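Local coordinates for CG4930 (PDB 3ISM), which inhibits the nuclease EndoG by forming a complex with it, and probably has ribonuclease inhibitor activity, at residues Asn23-Tyr36 / Phe59-Leu73. The protein carries 1 engineered substitution. Numbering follows the deposited sequence.
Sequences NDYTIGLVDPVKDY and FDRTAAAARDVIWRL
Phe59 meets the hydroxyl end of Tyr36, CE1 lying 3.7 Å from Tyr36 OH, an oxygen that hydrogen-bonds to Asp98. Arg61 grips the Tyr25 ring: its CB sits over the ring centre, 10° off the normal, a CH-pi contact. Bends at chi2 and chi3 turn the guanidinium so that Tyr25 CD2 lies over its face, the two planes well tilted from each other, and NH2 donates to Asn23 O at 2.8 Å; the 132° N-H...O angle shows a bent bond, with the donor above the carbonyl plane. With alanine in place of Tyr25, Arg61 CB would probably lose its CH-pi partner and a gap open beside Thr62. Thr62 works both ways: OG1, bonded to Asn58 O, lies at the edge of the Tyr25 ring (CD1 3.4 Å), while CG2 touches Tyr36 CE1 at 3.6 Å. Ile27 CD1 reaches between Ala65 and Ala66, 3.8 Å from Ala65 CB. Val69 CG2 then packs on Ile27 CB, and Leu73 CD2 touches Leu29 CD2 at 4.0 Å, the two side chains running alongside in opposite directions. The loop 23-31 thus lies along helix 52-75, and the short segments 32-36 and 59-73 run antiparallel, 172° apart. Helix 81-102 meets Val33, Tyr36 and Ala63, and helix 104-120 packs on the far side, against Arg67, Ile70 and Trp71, within the all-helical Ku C-terminal-like region.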
ATOM      1  N   ASN C  23     -34.157  24.462   6.032  1.00 34.49           N
ATOM      2  CA  ASN C  23     -33.967  24.588   7.470  1.00 34.18           C
ATOM      3  C   ASN C  23     -35.132  23.984   8.300  1.00 33.89           C
ATOM      4  O   ASN C  23     -35.346  24.358   9.458  1.00 33.78           O
ATOM      5  CB  ASN C  23     -33.686  26.056   7.845  1.00 34.29           C
ATOM      6  CG  ASN C  23     -32.538  26.687   7.020  1.00 34.76           C
ATOM      7  OD1 ASN C  23     -31.897  26.032   6.185  1.00 34.96           O
ATOM      8  ND2 ASN C  23     -32.281  27.971   7.266  1.00 33.82           N
ATOM      9  N   ASP C  24     -35.871  23.051   7.693  1.00 33.22           N
ATOM     10  CA  ASP C  24     -36.924  22.303   8.383  1.00 32.89           C
ATOM     11  C   ASP C  24     -36.534  20.833   8.544  1.00 32.30           C
ATOM     12  O   ASP C  24     -36.167  20.164   7.580  1.00 32.17           O
ATOM     13  CB  ASP C  24     -38.262  22.400   7.639  1.00 32.97           C
ATOM     14  CG  ASP C  24     -39.077  23.620   8.045  1.00 33.94           C
ATOM     15  OD1 ASP C  24     -39.137  23.940   9.252  1.00 35.04           O
ATOM     16  OD2 ASP C  24     -39.673  24.254   7.152  1.00 34.49           O
ATOM     17  N   TYR C  25     -36.618  20.343   9.774  1.00 31.58           N
ATOM     18  CA  TYR C  25     -36.293  18.959  10.072  1.00 30.99           C
ATOM     19  C   TYR C  25     -37.520  18.299  10.659  1.00 30.33           C
ATOM     20  O   TYR C  25     -37.575  18.005  11.845  1.00 29.92           O
ATOM     21  CB  TYR C  25     -35.124  18.877  11.052  1.00 31.19           C
ATOM     22  CG  TYR C  25     -33.822  19.381  10.485  1.00 31.47           C
ATOM     23  CD1 TYR C  25     -32.833  18.489  10.069  1.00 30.84           C
ATOM     24  CD2 TYR C  25     -33.571  20.749  10.373  1.00 30.01           C
ATOM     25  CE1 TYR C  25     -31.634  18.951   9.552  1.00 30.86           C
ATOM     26  CE2 TYR C  25     -32.387  21.213   9.851  1.00 30.99           C
ATOM     27  CZ  TYR C  25     -31.421  20.312   9.446  1.00 31.39           C
ATOM     28  OH  TYR C  25     -30.234  20.784   8.937  1.00 32.75           O
ATOM     29  N   THR C  26     -38.508  18.079   9.804  1.00 29.84           N
ATOM     30  CA  THR C  26     -39.800  17.566  10.214  1.00 29.33           C
ATOM     31  C   THR C  26     -39.783  16.052  10.397  1.00 29.02           C
ATOM     32  O   THR C  26     -39.465  15.305   9.476  1.00 28.83           O
ATOM     33  CB  THR C  26     -40.857  17.933   9.173  1.00 29.24           C
ATOM     34  OG1 THR C  26     -40.828  19.346   8.959  1.00 29.94           O
ATOM     35  CG2 THR C  26     -42.245  17.519   9.629  1.00 29.66           C
ATOM     36  N   ILE C  27     -40.121  15.605  11.600  1.00 28.64           N
ATOM     37  CA  ILE C  27     -40.347  14.195  11.835  1.00 28.27           C
ATOM     38  C   ILE C  27     -41.800  14.011  12.272  1.00 28.95           C
ATOM     39  O   ILE C  27     -42.174  14.395  13.377  1.00 28.79           O
ATOM     40  CB  ILE C  27     -39.358  13.607  12.877  1.00 28.26           C
ATOM     41  CG1 ILE C  27     -37.913  13.728  12.366  1.00 28.19           C
ATOM     42  CG2 ILE C  27     -39.711  12.149  13.186  1.00 26.95           C
ATOM     43  CD1 ILE C  27     -36.833  13.310  13.374  1.00 27.79           C
ATOM     44  N   GLY C  28     -42.620  13.459  11.381  1.00 29.35           N
ATOM     45  CA  GLY C  28     -44.037  13.233  11.681  1.00 30.47           C
ATOM     46  C   GLY C  28     -44.248  12.027  12.584  1.00 31.01           C
ATOM     47  O   GLY C  28     -43.377  11.154  12.695  1.00 31.30           O
ATOM     48  N   LEU C  29     -45.415  11.971  13.219  1.00 31.39           N
ATOM     49  CA  LEU C  29     -45.764  10.864  14.104  1.00 31.80           C
ATOM     50  C   LEU C  29     -46.332   9.656  13.351  1.00 31.93           C
ATOM     51  O   LEU C  29     -46.648   8.634  13.973  1.00 32.45           O
ATOM     52  CB  LEU C  29     -46.776  11.322  15.166  1.00 31.91           C
ATOM     53  CG  LEU C  29     -46.471  12.595  15.967  1.00 32.36           C
ATOM     54  CD1 LEU C  29     -47.723  13.083  16.693  1.00 32.30           C
ATOM     55  CD2 LEU C  29     -45.334  12.390  16.949  1.00 31.22           C
ATOM     56  N   VAL C  30     -46.477   9.778  12.030  1.00 31.46           N
ATOM     57  CA  VAL C  30     -47.057   8.713  11.201  1.00 31.08           C
ATOM     58  C   VAL C  30     -46.032   7.593  10.949  1.00 31.16           C
ATOM     59  O   VAL C  30     -46.281   6.441  11.296  1.00 30.93           O
ATOM     60  CB  VAL C  30     -47.666   9.268   9.868  1.00 31.07           C
ATOM     61  CG1 VAL C  30     -48.120   8.138   8.957  1.00 31.07           C
ATOM     62  CG2 VAL C  30     -48.838  10.212  10.152  1.00 29.47           C
ATOM     63  N   ASP C  31     -44.886   7.944  10.356  1.00 31.32           N
ATOM     64  CA  ASP C  31     -43.748   7.019  10.233  1.00 31.53           C
ATOM     65  C   ASP C  31     -42.452   7.713  10.657  1.00 31.39           C
ATOM     66  O   ASP C  31     -41.636   8.077   9.807  1.00 31.78           O
ATOM     67  CB  ASP C  31     -43.628   6.470   8.804  1.00 31.69           C
ATOM     68  CG  ASP C  31     -42.746   5.214   8.712  1.00 32.35           C
ATOM     69  OD1 ASP C  31     -42.005   4.885   9.672  1.00 33.18           O
ATOM     70  OD2 ASP C  31     -42.786   4.554   7.655  1.00 31.88           O
ATOM     71  N   PRO C  32     -42.249   7.871  11.979  1.00 31.25           N
ATOM     72  CA  PRO C  32     -41.156   8.672  12.544  1.00 31.01           C
ATOM     73  C   PRO C  32     -39.783   8.208  12.121  1.00 30.96           C
ATOM     74  O   PRO C  32     -38.944   9.037  11.748  1.00 30.90           O
ATOM     75  CB  PRO C  32     -41.308   8.475  14.060  1.00 31.00           C
ATOM     76  CG  PRO C  32     -42.712   8.031  14.253  1.00 31.48           C
ATOM     77  CD  PRO C  32     -43.078   7.255  13.031  1.00 31.03           C
ATOM     78  N   VAL C  33     -39.554   6.900  12.190  1.00 30.46           N
ATOM     79  CA  VAL C  33     -38.258   6.321  11.870  1.00 30.34           C
ATOM     80  C   VAL C  33     -37.898   6.625  10.417  1.00 30.18           C
ATOM     81  O   VAL C  33     -36.767   7.011  10.139  1.00 29.96           O
ATOM     82  CB  VAL C  33     -38.231   4.795  12.115  1.00 30.85           C
ATOM     83  CG1 VAL C  33     -36.833   4.215  11.842  1.00 31.30           C
ATOM     84  CG2 VAL C  33     -38.669   4.473  13.536  1.00 30.92           C
ATOM     85  N   LYS C  34     -38.861   6.469   9.506  1.00 29.67           N
ATOM     86  CA  LYS C  34     -38.631   6.772   8.077  1.00 29.86           C
ATOM     87  C   LYS C  34     -38.296   8.249   7.813  1.00 29.27           C
ATOM     88  O   LYS C  34     -37.332   8.553   7.113  1.00 29.40           O
ATOM     89  CB  LYS C  34     -39.811   6.300   7.218  1.00 29.47           C
ATOM     90  CG  LYS C  34     -39.927   6.963   5.841  1.00 30.78           C
ATOM     91  CD  LYS C  34     -41.238   6.579   5.144  1.00 30.94           C
ATOM     92  CE  LYS C  34     -41.521   7.500   3.962  1.00 32.89           C
ATOM     93  NZ  LYS C  34     -42.533   6.915   3.030  1.00 33.17           N
ATOM     94  N   ASP C  35     -39.084   9.162   8.385  1.00 29.26           N
ATOM     95  CA  ASP C  35     -38.777  10.603   8.320  1.00 28.49           C
ATOM     96  C   ASP C  35     -37.373  10.903   8.856  1.00 28.35           C
ATOM     97  O   ASP C  35     -36.629  11.689   8.264  1.00 27.69           O
ATOM     98  CB  ASP C  35     -39.805  11.423   9.109  1.00 28.77           C
ATOM     99  CG  ASP C  35     -41.193  11.400   8.484  1.00 28.92           C
ATOM    100  OD1 ASP C  35     -41.337  10.971   7.314  1.00 30.14           O
ATOM    101  OD2 ASP C  35     -42.143  11.828   9.168  1.00 28.36           O
ATOM    102  N   TYR C  36     -37.021  10.254   9.967  1.00 27.91           N
ATOM    103  CA  TYR C  36     -35.721  10.416  10.603  1.00 28.35           C
ATOM    104  C   TYR C  36     -34.591   9.926   9.688  1.00 28.81           C
ATOM    105  O   TYR C  36     -33.622  10.641   9.469  1.00 29.29           O
ATOM    106  CB  TYR C  36     -35.651   9.697  11.971  1.00 27.78           C
ATOM    107  CG  TYR C  36     -34.234   9.649  12.519  1.00 26.99           C
ATOM    108  CD1 TYR C  36     -33.689  10.743  13.171  1.00 25.51           C
ATOM    109  CD2 TYR C  36     -33.428   8.516  12.343  1.00 26.37           C
ATOM    110  CE1 TYR C  36     -32.377  10.716  13.658  1.00 25.85           C
ATOM    111  CE2 TYR C  36     -32.122   8.481  12.823  1.00 25.98           C
ATOM    112  CZ  TYR C  36     -31.605   9.589  13.479  1.00 26.16           C
ATOM    113  OH  TYR C  36     -30.311   9.580  13.941  1.00 25.74           O
ATOM    114  N   PHE C  59     -26.760  17.106  11.662  1.00 28.10           N
ATOM    115  CA  PHE C  59     -27.086  15.998  12.552  1.00 28.96           C
ATOM    116  C   PHE C  59     -27.663  16.497  13.865  1.00 29.62           C
ATOM    117  O   PHE C  59     -28.623  15.906  14.368  1.00 30.47           O
ATOM    118  CB  PHE C  59     -25.904  15.067  12.854  1.00 29.02           C
ATOM    119  CG  PHE C  59     -26.290  13.923  13.779  1.00 29.95           C
ATOM    120  CD1 PHE C  59     -26.979  12.825  13.278  1.00 29.02           C
ATOM    121  CD2 PHE C  59     -26.030  13.980  15.147  1.00 29.60           C
ATOM    122  CE1 PHE C  59     -27.385  11.796  14.112  1.00 29.63           C
ATOM    123  CE2 PHE C  59     -26.429  12.936  15.996  1.00 28.24           C
ATOM    124  CZ  PHE C  59     -27.100  11.846  15.480  1.00 28.44           C
ATOM    125  N   ASP C  60     -27.077  17.552  14.436  1.00 29.79           N
ATOM    126  CA  ASP C  60     -27.604  18.103  15.699  1.00 30.85           C
ATOM    127  C   ASP C  60     -29.084  18.499  15.568  1.00 30.41           C
ATOM    128  O   ASP C  60     -29.872  18.235  16.476  1.00 30.41           O
ATOM    129  CB  ASP C  60     -26.763  19.288  16.173  1.00 32.00           C
ATOM    130  CG  ASP C  60     -27.201  19.826  17.540  1.00 35.88           C
ATOM    131  OD1 ASP C  60     -28.359  20.269  17.701  1.00 39.04           O
ATOM    132  OD2 ASP C  60     -26.362  19.833  18.461  1.00 40.86           O
ATOM    133  N   ARG C  61     -29.460  19.103  14.436  1.00 29.43           N
ATOM    134  CA  ARG C  61     -30.856  19.440  14.168  1.00 29.34           C
ATOM    135  C   ARG C  61     -31.744  18.217  13.910  1.00 28.80           C
ATOM    136  O   ARG C  61     -32.913  18.222  14.251  1.00 29.23           O
ATOM    137  CB  ARG C  61     -30.977  20.403  12.985  1.00 29.79           C
ATOM    138  CG  ARG C  61     -30.524  21.838  13.254  1.00 31.91           C
ATOM    139  CD  ARG C  61     -31.535  22.622  14.098  1.00 35.99           C
ATOM    140  NE  ARG C  61     -32.843  22.787  13.444  1.00 39.21           N
ATOM    141  CZ  ARG C  61     -33.124  23.720  12.532  1.00 40.31           C
ATOM    142  NH1 ARG C  61     -32.193  24.583  12.137  1.00 39.70           N
ATOM    143  NH2 ARG C  61     -34.342  23.785  12.001  1.00 40.55           N
ATOM    144  N   THR C  62     -31.211  17.185  13.279  1.00 28.18           N
ATOM    145  CA  THR C  62     -31.975  15.949  13.130  1.00 28.06           C
ATOM    146  C   THR C  62     -32.170  15.236  14.486  1.00 28.01           C
ATOM    147  O   THR C  62     -33.285  14.808  14.834  1.00 27.65           O
ATOM    148  CB  THR C  62     -31.341  14.993  12.086  1.00 27.73           C
ATOM    149  OG1 THR C  62     -31.099  15.715  10.866  1.00 28.04           O
ATOM    150  CG2 THR C  62     -32.301  13.841  11.796  1.00 27.34           C
ATOM    151  N   ALA C  63     -31.080  15.129  15.245  1.00 27.44           N
ATOM    152  CA  ALA C  63     -31.116  14.562  16.579  1.00 27.38           C
ATOM    153  C   ALA C  63     -32.160  15.249  17.466  1.00 27.28           C
ATOM    154  O   ALA C  63     -32.907  14.572  18.176  1.00 27.21           O
ATOM    155  CB  ALA C  63     -29.741  14.665  17.222  1.00 26.82           C
ATOM    156  N   ALA C  64     -32.198  16.581  17.431  1.00 27.37           N
ATOM    157  CA  ALA C  64     -33.085  17.362  18.299  1.00 27.90           C
ATOM    158  C   ALA C  64     -34.541  17.119  17.937  1.00 28.27           C
ATOM    159  O   ALA C  64     -35.408  17.029  18.817  1.00 29.32           O
ATOM    160  CB  ALA C  64     -32.749  18.867  18.237  1.00 27.50           C
ATOM    161  N   ALA C  65     -34.813  17.000  16.645  1.00 28.06           N
ATOM    162  CA  ALA C  65     -36.161  16.667  16.191  1.00 28.09           C
ATOM    163  C   ALA C  65     -36.571  15.243  16.614  1.00 28.08           C
ATOM    164  O   ALA C  65     -37.722  14.996  17.004  1.00 27.33           O
ATOM    165  CB  ALA C  65     -36.254  16.827  14.678  1.00 28.13           C
ATOM    166  N   ALA C  66     -35.619  14.315  16.539  1.00 27.87           N
ATOM    167  CA  ALA C  66     -35.859  12.944  16.971  1.00 27.88           C
ATOM    168  C   ALA C  66     -36.163  12.879  18.464  1.00 28.13           C
ATOM    169  O   ALA C  66     -37.115  12.219  18.861  1.00 28.51           O
ATOM    170  CB  ALA C  66     -34.690  12.044  16.612  1.00 27.69           C
ATOM    171  N   ARG C  67     -35.384  13.583  19.283  1.00 28.48           N
ATOM    172  CA  ARG C  67     -35.610  13.609  20.734  1.00 28.98           C
ATOM    173  C   ARG C  67     -36.976  14.182  21.126  1.00 28.89           C
ATOM    174  O   ARG C  67     -37.606  13.693  22.070  1.00 28.57           O
ATOM    175  CB  ARG C  67     -34.512  14.392  21.455  1.00 28.54           C
ATOM    176  CG  ARG C  67     -33.174  13.708  21.425  1.00 30.42           C
ATOM    177  CD  ARG C  67     -32.162  14.391  22.332  1.00 29.73           C
ATOM    178  NE  ARG C  67     -31.970  15.801  22.029  1.00 31.19           N
ATOM    179  CZ  ARG C  67     -31.032  16.254  21.204  1.00 32.99           C
ATOM    180  NH1 ARG C  67     -30.222  15.397  20.597  1.00 30.80           N
ATOM    181  NH2 ARG C  67     -30.914  17.562  20.982  1.00 31.55           N
ATOM    182  N   ASP C  68     -37.404  15.228  20.418  1.00 29.57           N
ATOM    183  CA  ASP C  68     -38.703  15.881  20.655  1.00 29.81           C
ATOM    184  C   ASP C  68     -39.855  14.900  20.439  1.00 29.47           C
ATOM    185  O   ASP C  68     -40.731  14.756  21.284  1.00 29.18           O
ATOM    186  CB  ASP C  68     -38.868  17.069  19.707  1.00 30.41           C
ATOM    187  CG  ASP C  68     -40.251  17.712  19.798  1.00 33.56           C
ATOM    188  OD1 ASP C  68     -40.717  17.999  20.927  1.00 36.72           O
ATOM    189  OD2 ASP C  68     -40.876  17.945  18.736  1.00 37.94           O
ATOM    190  N   VAL C  69     -39.821  14.227  19.293  1.00 29.31           N
ATOM    191  CA  VAL C  69     -40.836  13.271  18.889  1.00 29.16           C
ATOM    192  C   VAL C  69     -40.890  12.035  19.804  1.00 28.90           C
ATOM    193  O   VAL C  69     -41.970  11.572  20.159  1.00 29.07           O
ATOM    194  CB  VAL C  69     -40.638  12.891  17.388  1.00 28.95           C
ATOM    195  CG1 VAL C  69     -41.349  11.614  17.034  1.00 28.70           C
ATOM    196  CG2 VAL C  69     -41.146  14.014  16.512  1.00 29.92           C
ATOM    197  N   ILE C  70     -39.731  11.513  20.190  1.00 28.90           N
ATOM    198  CA  ILE C  70     -39.684  10.390  21.122  1.00 29.05           C
ATOM    199  C   ILE C  70     -40.379  10.766  22.439  1.00 29.66           C
ATOM    200  O   ILE C  70     -41.154   9.980  22.997  1.00 29.38           O
ATOM    201  CB  ILE C  70     -38.244   9.953  21.408  1.00 28.53           C
ATOM    202  CG1 ILE C  70     -37.644   9.229  20.194  1.00 28.45           C
ATOM    203  CG2 ILE C  70     -38.201   9.018  22.633  1.00 28.42           C
ATOM    204  CD1 ILE C  70     -36.102   9.236  20.133  1.00 24.95           C
ATOM    205  N   TRP C  71     -40.102  11.979  22.913  1.00 29.77           N
ATOM    206  CA  TRP C  71     -40.672  12.483  24.152  1.00 30.61           C
ATOM    207  C   TRP C  71     -42.191  12.595  24.034  1.00 30.27           C
ATOM    208  O   TRP C  71     -42.925  12.167  24.925  1.00 30.37           O
ATOM    209  CB  TRP C  71     -40.057  13.845  24.511  1.00 30.97           C
ATOM    210  CG  TRP C  71     -40.329  14.266  25.923  1.00 32.38           C
ATOM    211  CD1 TRP C  71     -41.459  14.884  26.395  1.00 32.94           C
ATOM    212  CD2 TRP C  71     -39.452  14.122  27.051  1.00 32.94           C
ATOM    213  NE1 TRP C  71     -41.342  15.117  27.742  1.00 33.47           N
ATOM    214  CE2 TRP C  71     -40.120  14.663  28.171  1.00 33.99           C
ATOM    215  CE3 TRP C  71     -38.166  13.590  27.221  1.00 33.85           C
ATOM    216  CZ2 TRP C  71     -39.546  14.693  29.447  1.00 33.72           C
ATOM    217  CZ3 TRP C  71     -37.597  13.613  28.493  1.00 33.38           C
ATOM    218  CH2 TRP C  71     -38.286  14.164  29.586  1.00 33.27           C
ATOM    219  N   ARG C  72     -42.653  13.154  22.923  1.00 29.79           N
ATOM    220  CA  ARG C  72     -44.084  13.232  22.662  1.00 29.69           C
ATOM    221  C   ARG C  72     -44.764  11.867  22.506  1.00 28.85           C
ATOM    222  O   ARG C  72     -45.840  11.651  23.052  1.00 27.95           O
ATOM    223  CB  ARG C  72     -44.360  14.147  21.464  1.00 30.42           C
ATOM    224  CG  ARG C  72     -44.024  15.600  21.785  1.00 32.59           C
ATOM    225  CD  ARG C  72     -44.549  16.591  20.759  1.00 38.20           C
ATOM    226  NE  ARG C  72     -43.856  16.500  19.479  1.00 41.53           N
ATOM    227  CZ  ARG C  72     -44.476  16.315  18.317  1.00 43.93           C
ATOM    228  NH1 ARG C  72     -45.802  16.208  18.286  1.00 44.59           N
ATOM    229  NH2 ARG C  72     -43.777  16.256  17.186  1.00 44.60           N
ATOM    230  N   LEU C  73     -44.119  10.933  21.806  1.00 28.19           N
ATOM    231  CA  LEU C  73     -44.716   9.607  21.605  1.00 28.02           C
ATOM    232  C   LEU C  73     -44.923   8.886  22.931  1.00 28.20           C
ATOM    233  O   LEU C  73     -45.894   8.160  23.100  1.00 27.84           O
ATOM    234  CB  LEU C  73     -43.869   8.750  20.662  1.00 27.33           C
ATOM    235  CG  LEU C  73     -43.939   9.177  19.191  1.00 26.84           C
ATOM    236  CD1 LEU C  73     -42.756   8.624  18.434  1.00 25.54           C
ATOM    237  CD2 LEU C  73     -45.252   8.764  18.535  1.00 25.54           C
TER